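Local atomic coordinates of putative alpha-galactosidase (Bacteroides fragilis, PDB entry 4NZJ), a protein that probably hydrolyses terminal, non-reducing alpha-D-galactose residues of alpha-D-galactosides, among them galactose oligosaccharides, galactomannans and galactolipids. Residues I30-T35 and M131-Y136; P18-N23 and L97-M102; K190-V195 and D220-P225. All blocks are in the same frame, centred on the assembly; numbering follows the deposited sequence.

Interaction 1: I30-T35 and M131-Y136; sequences IFYIPT and MRDLGY
In its irregular part at Pro34, strand 28-36 runs hard against the loop 131-136, Pro34 CA and Asp133 CA lying 3.9 Å apart. Two successive residues of that loop meet Tyr32, one over a face of the ring and one at its hydroxyl edge. Arg132 takes the face: its chain bends at chi3 (66°), laying the guanidinium flat on the ring with the planes 19° apart and Arg132 CZ 3.8 Å from the Tyr32 ring centroid, while CD adds a CH-pi contact to the same ring. Arg132 NH1 has its polar partner in Arg177 O. Asp133 takes the edge, where Tyr32 OH gives a very short bond of 2.5 Å to Asp133 OD1. That oxygen also accepts Thr35 N at 3.1 Å on its anti lone pair, with a nearly straight N-H (164°). Beside these bonds, Pro34 CB packs tightly on Asp133 O (3.2 Å). Thr35 O lies 3.0 Å from Asp133 OD1, an acceptor-acceptor approach that Arg39 bridges by bonding to both. Two hydrogen bonds and a salt bridge thus converge on one buried oxygen, whose negative charge is probably offset by Arg39, within a contact that joins the Ig-like domain to the barrel.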
loop_
_atom_site.group_PDB
_atom_site.type_symbol
_atom_site.label_atom_id
_atom_site.label_comp_id
_atom_site.label_asym_id
_atom_site.label_seq_id
_atom_site.Cartn_x
_atom_site.Cartn_y
_atom_site.Cartn_z
ATOM N N ILE A 30 8.646 -11.667 8.842
ATOM C CA ILE A 30 9.768 -10.960 8.216
ATOM C C ILE A 30 9.476 -9.470 8.155
ATOM O O ILE A 30 8.419 -9.060 7.697
ATOM C CB ILE A 30 10.065 -11.474 6.789
ATOM C CG1 ILE A 30 10.462 -12.954 6.842
ATOM C CG2 ILE A 30 11.182 -10.651 6.149
ATOM C CD1 ILE A 30 10.922 -13.544 5.529
ATOM N N PHE A 31 10.411 -8.661 8.640
ATOM C CA PHE A 31 10.283 -7.216 8.544
ATOM C C PHE A 31 11.639 -6.568 8.335
ATOM O O PHE A 31 12.508 -6.628 9.207
ATOM C CB PHE A 31 9.638 -6.634 9.803
ATOM C CG PHE A 31 9.410 -5.153 9.731
ATOM C CD1 PHE A 31 8.453 -4.636 8.871
ATOM C CD2 PHE A 31 10.149 -4.274 10.518
ATOM C CE1 PHE A 31 8.235 -3.267 8.798
ATOM C CE2 PHE A 31 9.933 -2.907 10.451
ATOM C CZ PHE A 31 8.973 -2.404 9.590
ATOM N N TYR A 32 11.815 -5.956 7.170
ATOM C CA TYR A 32 12.972 -5.111 6.932
ATOM C C TYR A 32 12.668 -3.739 7.517
ATOM O O TYR A 32 11.607 -3.170 7.261
ATOM C CB TYR A 32 13.281 -4.991 5.435
ATOM C CG TYR A 32 14.328 -3.949 5.116
ATOM C CD1 TYR A 32 15.682 -4.211 5.310
ATOM C CD2 TYR A 32 13.968 -2.692 4.644
ATOM C CE1 TYR A 32 16.648 -3.257 5.025
ATOM C CE2 TYR A 32 14.927 -1.739 4.353
ATOM C CZ TYR A 32 16.266 -2.026 4.548
ATOM O OH TYR A 32 17.236 -1.087 4.279
ATOM N N ILE A 33 13.608 -3.215 8.294
ATOM C CA ILE A 33 13.435 -1.918 8.937
ATOM C C ILE A 33 13.733 -0.821 7.911
ATOM O O ILE A 33 14.893 -0.597 7.575
ATOM C CB ILE A 33 14.358 -1.763 10.155
ATOM C CG1 ILE A 33 14.088 -2.878 11.178
ATOM C CG2 ILE A 33 14.172 -0.384 10.784
ATOM C CD1 ILE A 33 15.211 -3.069 12.174
ATOM N N PRO A 34 12.690 -0.139 7.396
ATOM C CA PRO A 34 12.953 0.833 6.340
ATOM C C PRO A 34 13.713 2.022 6.900
ATOM O O PRO A 34 13.238 2.678 7.825
ATOM C CB PRO A 34 11.546 1.240 5.864
ATOM C CG PRO A 34 10.598 0.275 6.509
ATOM C CD PRO A 34 11.272 -0.108 7.791
ATOM N N THR A 35 14.900 2.275 6.359
ATOM C CA THR A 35 15.824 3.232 6.964
ATOM C C THR A 35 16.525 4.098 5.923
ATOM O O THR A 35 17.296 3.598 5.102
ATOM C CB THR A 35 16.893 2.508 7.814
ATOM O OG1 THR A 35 16.276 1.473 8.588
ATOM C CG2 THR A 35 17.584 3.472 8.745
HETATM N N MSE A 131 12.878 2.583 -2.589
HETATM C CA MSE A 131 11.507 2.182 -2.250
HETATM C C MSE A 131 11.459 1.276 -1.039
HETATM O O MSE A 131 10.614 1.455 -0.158
HETATM C CB MSE A 131 10.786 1.557 -3.450
HETATM C CG MSE A 131 10.446 2.642 -4.463
HETATM SE SE MSE A 131 9.575 1.888 -6.059
HETATM C CE MSE A 131 7.887 1.312 -5.246
ATOM N N ARG A 132 12.351 0.301 -0.962
ATOM C CA ARG A 132 12.362 -0.585 0.205
ATOM C C ARG A 132 12.572 0.205 1.500
ATOM O O ARG A 132 11.940 -0.078 2.519
ATOM C CB ARG A 132 13.408 -1.687 0.069
ATOM C CG ARG A 132 13.299 -2.739 1.165
ATOM C CD ARG A 132 14.358 -3.827 1.074
ATOM N NE ARG A 132 15.701 -3.309 1.305
ATOM C CZ ARG A 132 16.772 -4.064 1.548
ATOM N NH1 ARG A 132 16.675 -5.388 1.597
ATOM N NH2 ARG A 132 17.950 -3.489 1.746
ATOM N N ASP A 133 13.417 1.230 1.454
ATOM C CA ASP A 133 13.693 2.022 2.657
ATOM C C ASP A 133 12.610 3.023 3.032
ATOM O O ASP A 133 12.678 3.623 4.105
ATOM C CB ASP A 133 15.061 2.679 2.551
ATOM C CG ASP A 133 16.154 1.676 2.728
ATOM O OD1 ASP A 133 16.224 1.109 3.834
ATOM O OD2 ASP A 133 16.896 1.408 1.761
ATOM N N LEU A 134 11.611 3.183 2.167
ATOM C CA LEU A 134 10.437 3.986 2.498
ATOM C C LEU A 134 9.214 3.131 2.826
ATOM O O LEU A 134 8.129 3.670 3.037
ATOM C CB LEU A 134 10.123 4.999 1.382
ATOM C CG LEU A 134 10.770 6.381 1.531
ATOM C CD1 LEU A 134 10.282 7.111 2.778
ATOM C CD2 LEU A 134 12.282 6.268 1.533
ATOM N N GLY A 135 9.389 1.808 2.871
ATOM C CA GLY A 135 8.346 0.901 3.364
ATOM C C GLY A 135 7.665 0.030 2.324
ATOM O O GLY A 135 6.834 -0.812 2.671
ATOM N N TYR A 136 8.004 0.215 1.050
ATOM C CA TYR A 136 7.439 -0.625 -0.009
ATOM C C TYR A 136 7.980 -2.038 0.172
ATOM O O TYR A 136 9.198 -2.247 0.129
ATOM C CB TYR A 136 7.792 -0.077 -1.390
ATOM C CG TYR A 136 7.146 1.256 -1.711
ATOM C CD1 TYR A 136 5.900 1.322 -2.326
ATOM C CD2 TYR A 136 7.786 2.457 -1.413
ATOM C CE1 TYR A 136 5.318 2.538 -2.634
ATOM C CE2 TYR A 136 7.205 3.677 -1.708
ATOM C CZ TYR A 136 5.971 3.714 -2.318
ATOM O OH TYR A 136 5.397 4.930 -2.614
#

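Interaction 2: P18-N23 and L97-M102; sequences PHIIGN and LLTPPM
Ile20 and Leu98 meet almost at right angles, the first from the edge strand 20-23, the second from the irregular segment 97-102. Ile20 holds CG1 anti to its backbone N (chi1 -171°), which presents CG1 to Leu98 CD1 at 3.9 Å and leaves CG2, between the backbone N and the carbonyl carbon, to meet Thr99 CG2 at 3.7 Å, where the two side chains slide past each other in opposite directions. Leu98 has CG anti to its carbonyl carbon and beside the backbone N (chi1 -70°), which sends CD1 to Ile20 and Gly22: the methyl lies 3.6 Å from Gly22 N, close over the backbone, where glycine's lack of a side chain lets it in. Thr99 divides its branches. With chi1 at 64°, OG1 sits 3.6 Å from Pro18 CB; it has its protein partner in Gln385 OE1. One water donates at 2.8 Å to both Ile20 O and Thr99 OG1. A second accepts from both Gly22 N and Leu98 N, and a third, taking the N-H of Leu97, donates to Gly22 O at 2.9 Å. No direct hydrogen bond crosses the interface. Ile21 and Asn23 pair with strand 82-92, whereas Ile20 O and the N and O of Gly22 are met by water: a hydrated edge strand of an Ig-like beta-sandwich, docked on the segment that leads into the first strand of a TIM barrel.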
loop_
_atom_site.group_PDB
_atom_site.type_symbol
_atom_site.label_atom_id
_atom_site.label_comp_id
_atom_site.label_asym_id
_atom_site.label_seq_id
_atom_site.Cartn_x
_atom_site.Cartn_y
_atom_site.Cartn_z
ATOM N N PRO A 18 6.428 1.758 8.324
ATOM C CA PRO A 18 5.464 1.706 9.436
ATOM C C PRO A 18 6.114 1.517 10.793
ATOM O O PRO A 18 7.177 0.914 10.882
ATOM C CB PRO A 18 4.618 0.474 9.109
ATOM C CG PRO A 18 5.527 -0.405 8.321
ATOM C CD PRO A 18 6.408 0.517 7.528
ATOM N N HIS A 19 5.452 2.006 11.841
ATOM C CA HIS A 19 5.910 1.826 13.218
ATOM C C HIS A 19 5.043 0.822 13.994
ATOM O O HIS A 19 5.125 0.726 15.222
ATOM C CB HIS A 19 5.921 3.177 13.939
ATOM C CG HIS A 19 6.730 4.228 13.239
ATOM N ND1 HIS A 19 8.098 4.137 13.087
ATOM C CD2 HIS A 19 6.364 5.395 12.657
ATOM C CE1 HIS A 19 8.538 5.199 12.434
ATOM N NE2 HIS A 19 7.506 5.976 12.161
ATOM N N ILE A 20 4.208 0.083 13.268
ATOM C CA ILE A 20 3.419 -1.005 13.847
ATOM C C ILE A 20 3.284 -2.078 12.783
ATOM O O ILE A 20 3.185 -1.765 11.597
ATOM C CB ILE A 20 2.034 -0.532 14.338
ATOM C CG1 ILE A 20 1.342 -1.645 15.128
ATOM C CG2 ILE A 20 1.157 -0.071 13.174
ATOM C CD1 ILE A 20 0.057 -1.212 15.790
ATOM N N ILE A 21 3.328 -3.340 13.201
ATOM C CA ILE A 21 3.256 -4.465 12.272
ATOM C C ILE A 21 2.520 -5.628 12.940
ATOM O O ILE A 21 2.791 -5.953 14.100
ATOM C CB ILE A 21 4.672 -4.889 11.797
ATOM C CG1 ILE A 21 4.602 -5.978 10.716
ATOM C CG2 ILE A 21 5.528 -5.371 12.961
ATOM C CD1 ILE A 21 4.214 -5.467 9.350
ATOM N N GLY A 22 1.596 -6.238 12.201
ATOM C CA GLY A 22 0.809 -7.357 12.689
ATOM C C GLY A 22 1.179 -8.645 11.982
ATOM O O GLY A 22 1.535 -8.641 10.800
ATOM N N ASN A 23 1.097 -9.751 12.717
ATOM C CA ASN A 23 1.344 -11.080 12.168
ATOM C C ASN A 23 0.569 -12.120 12.982
ATOM O O ASN A 23 0.313 -11.908 14.164
ATOM C CB ASN A 23 2.846 -11.385 12.207
ATOM C CG ASN A 23 3.274 -12.412 11.170
ATOM O OD1 ASN A 23 3.885 -13.433 11.502
ATOM N ND2 ASN A 23 2.976 -12.141 9.916
ATOM N N LEU A 97 -1.876 -6.201 8.207
ATOM C CA LEU A 97 -1.958 -4.853 7.619
ATOM C C LEU A 97 -2.534 -3.815 8.576
ATOM O O LEU A 97 -3.553 -3.168 8.292
ATOM C CB LEU A 97 -2.755 -4.869 6.311
ATOM C CG LEU A 97 -2.206 -5.735 5.178
ATOM C CD1 LEU A 97 -3.002 -5.486 3.900
ATOM C CD2 LEU A 97 -0.714 -5.505 4.970
ATOM N N LEU A 98 -1.850 -3.642 9.699
ATOM C CA LEU A 98 -2.214 -2.632 10.684
ATOM C C LEU A 98 -1.974 -1.224 10.132
ATOM O O LEU A 98 -2.519 -0.249 10.649
ATOM C CB LEU A 98 -1.462 -2.868 11.999
ATOM C CG LEU A 98 -1.949 -4.118 12.743
ATOM C CD1 LEU A 98 -1.018 -4.476 13.889
ATOM C CD2 LEU A 98 -3.371 -3.925 13.253
ATOM N N THR A 99 -1.156 -1.144 9.081
ATOM C CA THR A 99 -1.059 0.027 8.203
ATOM C C THR A 99 -1.321 -0.424 6.768
ATOM O O THR A 99 -1.241 -1.616 6.469
ATOM C CB THR A 99 0.338 0.674 8.270
ATOM O OG1 THR A 99 1.322 -0.246 7.782
ATOM C CG2 THR A 99 0.676 1.079 9.692
ATOM N N PRO A 100 -1.649 0.517 5.860
ATOM C CA PRO A 100 -1.925 0.076 4.491
ATOM C C PRO A 100 -0.724 -0.601 3.830
ATOM O O PRO A 100 0.423 -0.235 4.117
ATOM C CB PRO A 100 -2.267 1.383 3.762
ATOM C CG PRO A 100 -2.763 2.283 4.838
ATOM C CD PRO A 100 -1.961 1.941 6.059
ATOM N N PRO A 101 -0.980 -1.580 2.950
ATOM C CA PRO A 101 0.138 -2.246 2.273
ATOM C C PRO A 101 0.794 -1.339 1.237
ATOM O O PRO A 101 0.113 -0.567 0.565
ATOM C CB PRO A 101 -0.524 -3.443 1.598
ATOM C CG PRO A 101 -1.922 -3.004 1.358
ATOM C CD PRO A 101 -2.285 -2.052 2.458
HETATM N N MSE A 102 2.111 -1.445 1.114
HETATM C CA MSE A 102 2.873 -0.693 0.134
HETATM C C MSE A 102 3.681 -1.662 -0.687
HETATM O O MSE A 102 4.225 -2.633 -0.155
HETATM C CB MSE A 102 3.824 0.267 0.844
HETATM C CG MSE A 102 3.105 1.231 1.783
HETATM SE SE MSE A 102 4.398 2.368 2.733
HETATM C CE MSE A 102 5.380 3.056 1.173
HETATM O O HOH W 1 2.211 -2.541 9.112
HETATM O O HOH W 2 0.795 -4.797 9.701
HETATM O O HOH W 3 0.808 -7.299 8.372
#

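Interaction 3: K190-V195 and D220-P225; sequences KTCGGV and DYCNAP
Asn223 ND2 has two partners: it donates to Lys190 O at 3.0 Å and to a water at 3.1 Å, which ties it to the 190-195 loop. The bond to Lys190 O is nearly straight (169° at the hydrogen) and lies close to the Asn223 amide plane, yet it comes down from well above the carbonyl plane, 67° out of it, and does not follow a lone pair. The water passes the link on, donating to Cys192 O at 3.0 Å. Asn223 CG stands anti to its own carbonyl carbon, which aims the amide across the gap; the residue occupies the third position of a type II turn from Tyr221 to Ala224, with the positive phi usual there. Both loops follow neighbouring parallel strands, 180-186 and 216-220, at the C-terminal rim of the TIM barrel, the end where glycoside hydrolases of family 27 place their active site. Here Asp220 closes its strand, its OD2 bonded to Tyr184 OH and to a bound glycerol, probably from the crystallisation liquor. Covalent closure comes from the disulfide, Cys192 SG to Cys222 SG at 2.0 Å with a torsion near 90° in one conformer; both cysteines adopt two. Cys192 belongs to a type I turn from Thr191 to Gly194, and within that loop Val195 N donates to Thr191 OG1 at 3.1 Å, while the same hydroxyl bonds to Asp143.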
loop_
_atom_site.group_PDB
_atom_site.type_symbol
_atom_site.label_atom_id
_atom_site.label_comp_id
_atom_site.label_asym_id
_atom_site.label_seq_id
_atom_site.Cartn_x
_atom_site.Cartn_y
_atom_site.Cartn_z
ATOM N N LYS A 190 -11.924 -20.012 -14.275
ATOM C CA LYS A 190 -10.936 -19.306 -15.093
ATOM C C LYS A 190 -10.737 -17.873 -14.612
ATOM O O LYS A 190 -11.684 -17.225 -14.155
ATOM C CB LYS A 190 -11.378 -19.283 -16.555
ATOM C CG LYS A 190 -11.500 -20.651 -17.204
ATOM C CD LYS A 190 -10.142 -21.243 -17.529
ATOM C CE LYS A 190 -10.292 -22.548 -18.298
ATOM N NZ LYS A 190 -9.020 -22.959 -18.951
ATOM N N THR A 191 -9.510 -17.373 -14.736
ATOM C CA THR A 191 -9.200 -15.999 -14.346
ATOM C C THR A 191 -9.684 -15.021 -15.412
ATOM O O THR A 191 -10.165 -15.432 -16.466
ATOM C CB THR A 191 -7.682 -15.780 -14.176
ATOM O OG1 THR A 191 -7.033 -15.903 -15.451
ATOM C CG2 THR A 191 -7.077 -16.772 -13.184
ATOM N N CYS A 192 -9.523 -13.727 -15.134
ATOM C CA CYS A 192 -9.860 -12.694 -16.116
ATOM C C CYS A 192 -9.153 -12.948 -17.447
ATOM O O CYS A 192 -9.775 -12.844 -18.509
ATOM C CB CYS A 192 -9.515 -11.298 -15.597
ATOM S SG CYS A 192 -10.399 -10.819 -14.095
ATOM N N GLY A 193 -7.872 -13.306 -17.387
ATOM C CA GLY A 193 -7.081 -13.591 -18.585
ATOM C C GLY A 193 -7.352 -14.927 -19.253
ATOM O O GLY A 193 -6.901 -15.171 -20.376
ATOM N N GLY A 194 -8.070 -15.807 -18.561
ATOM C CA GLY A 194 -8.470 -17.091 -19.121
ATOM C C GLY A 194 -7.557 -18.253 -18.750
ATOM O O GLY A 194 -7.550 -19.272 -19.440
ATOM N N VAL A 195 -6.790 -18.113 -17.668
ATOM C CA VAL A 195 -5.995 -19.239 -17.144
ATOM C C VAL A 195 -6.675 -19.782 -15.881
ATOM O O VAL A 195 -7.737 -19.302 -15.495
ATOM C CB VAL A 195 -4.505 -18.878 -16.934
ATOM C CG1 VAL A 195 -3.835 -18.648 -18.287
ATOM C CG2 VAL A 195 -4.345 -17.663 -16.038
ATOM N N ASP A 220 -9.544 -12.294 -7.630
ATOM C CA ASP A 220 -10.364 -11.593 -8.610
ATOM C C ASP A 220 -11.711 -12.294 -8.775
ATOM O O ASP A 220 -11.878 -13.442 -8.356
ATOM C CB ASP A 220 -9.604 -11.592 -9.942
ATOM C CG ASP A 220 -9.876 -10.375 -10.792
ATOM O OD1 ASP A 220 -10.908 -9.696 -10.605
ATOM O OD2 ASP A 220 -9.021 -10.104 -11.668
ATOM N N TYR A 221 -12.663 -11.603 -9.395
ATOM C CA TYR A 221 -14.031 -12.102 -9.481
ATOM C C TYR A 221 -14.530 -12.284 -10.915
ATOM O O TYR A 221 -15.737 -12.383 -11.142
ATOM C CB TYR A 221 -14.990 -11.203 -8.672
ATOM C CG TYR A 221 -16.231 -11.949 -8.255
ATOM C CD1 TYR A 221 -16.145 -13.038 -7.395
ATOM C CD2 TYR A 221 -17.486 -11.597 -8.747
ATOM C CE1 TYR A 221 -17.268 -13.751 -7.026
ATOM C CE2 TYR A 221 -18.612 -12.306 -8.384
ATOM C CZ TYR A 221 -18.499 -13.383 -7.527
ATOM O OH TYR A 221 -19.607 -14.107 -7.177
ATOM N N CYS A 222 -13.623 -12.363 -11.890
ATOM C CA CYS A 222 -14.038 -12.637 -13.269
ATOM C C CYS A 222 -14.698 -14.004 -13.397
ATOM O O CYS A 222 -14.320 -14.958 -12.710
ATOM C CB CYS A 222 -12.860 -12.554 -14.240
ATOM S SG CYS A 222 -12.353 -10.862 -14.603
ATOM N N ASN A 223 -15.692 -14.085 -14.276
ATOM C CA ASN A 223 -16.367 -15.344 -14.603
ATOM C C ASN A 223 -17.167 -15.966 -13.467
ATOM O O ASN A 223 -17.556 -17.131 -13.552
ATOM C CB ASN A 223 -15.357 -16.361 -15.151
ATOM C CG ASN A 223 -14.623 -15.840 -16.366
ATOM O OD1 ASN A 223 -15.249 -15.391 -17.323
ATOM N ND2 ASN A 223 -13.295 -15.878 -16.331
ATOM N N ALA A 224 -17.429 -15.187 -12.420
ATOM C CA ALA A 224 -18.236 -15.639 -11.291
ATOM C C ALA A 224 -19.610 -14.974 -11.342
ATOM O O ALA A 224 -19.765 -13.923 -11.965
ATOM C CB ALA A 224 -17.537 -15.316 -9.986
ATOM N N PRO A 225 -20.619 -15.589 -10.700
ATOM C CA PRO A 225 -21.963 -15.005 -10.765
ATOM C C PRO A 225 -22.054 -13.629 -10.111
ATOM O O PRO A 225 -21.398 -13.383 -9.099
ATOM C CB PRO A 225 -22.824 -16.018 -10.000
ATOM C CG PRO A 225 -22.059 -17.293 -10.050
ATOM C CD PRO A 225 -20.620 -16.883 -9.995
HETATM O O HOH W 4 -11.804 -15.014 -18.891
#

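From the N terminus, residues 18-23 precede 30-35, both in the Ig-like domain. The chain then runs through strands 42-46 to 82-92 before reaching 97-102, where interaction 2 closes a loop of 73 residues; interaction 1 closes only at 131-136, after helix 116-128. Their segments alternate, and the two contacts cross. They touch on both sides, Met102 on Leu134, Gly135 and Tyr136 within the barrel and Pro18 on Phe31 within the Ig-like domain. Together they tie that domain to the segments leading into the first two barrel strands. Interaction 3 follows in series, joining two barrel loops across 24 residues that contain helix 202-212 and most of strand 216-220, about 21 Å from interaction 1 between nearest atoms.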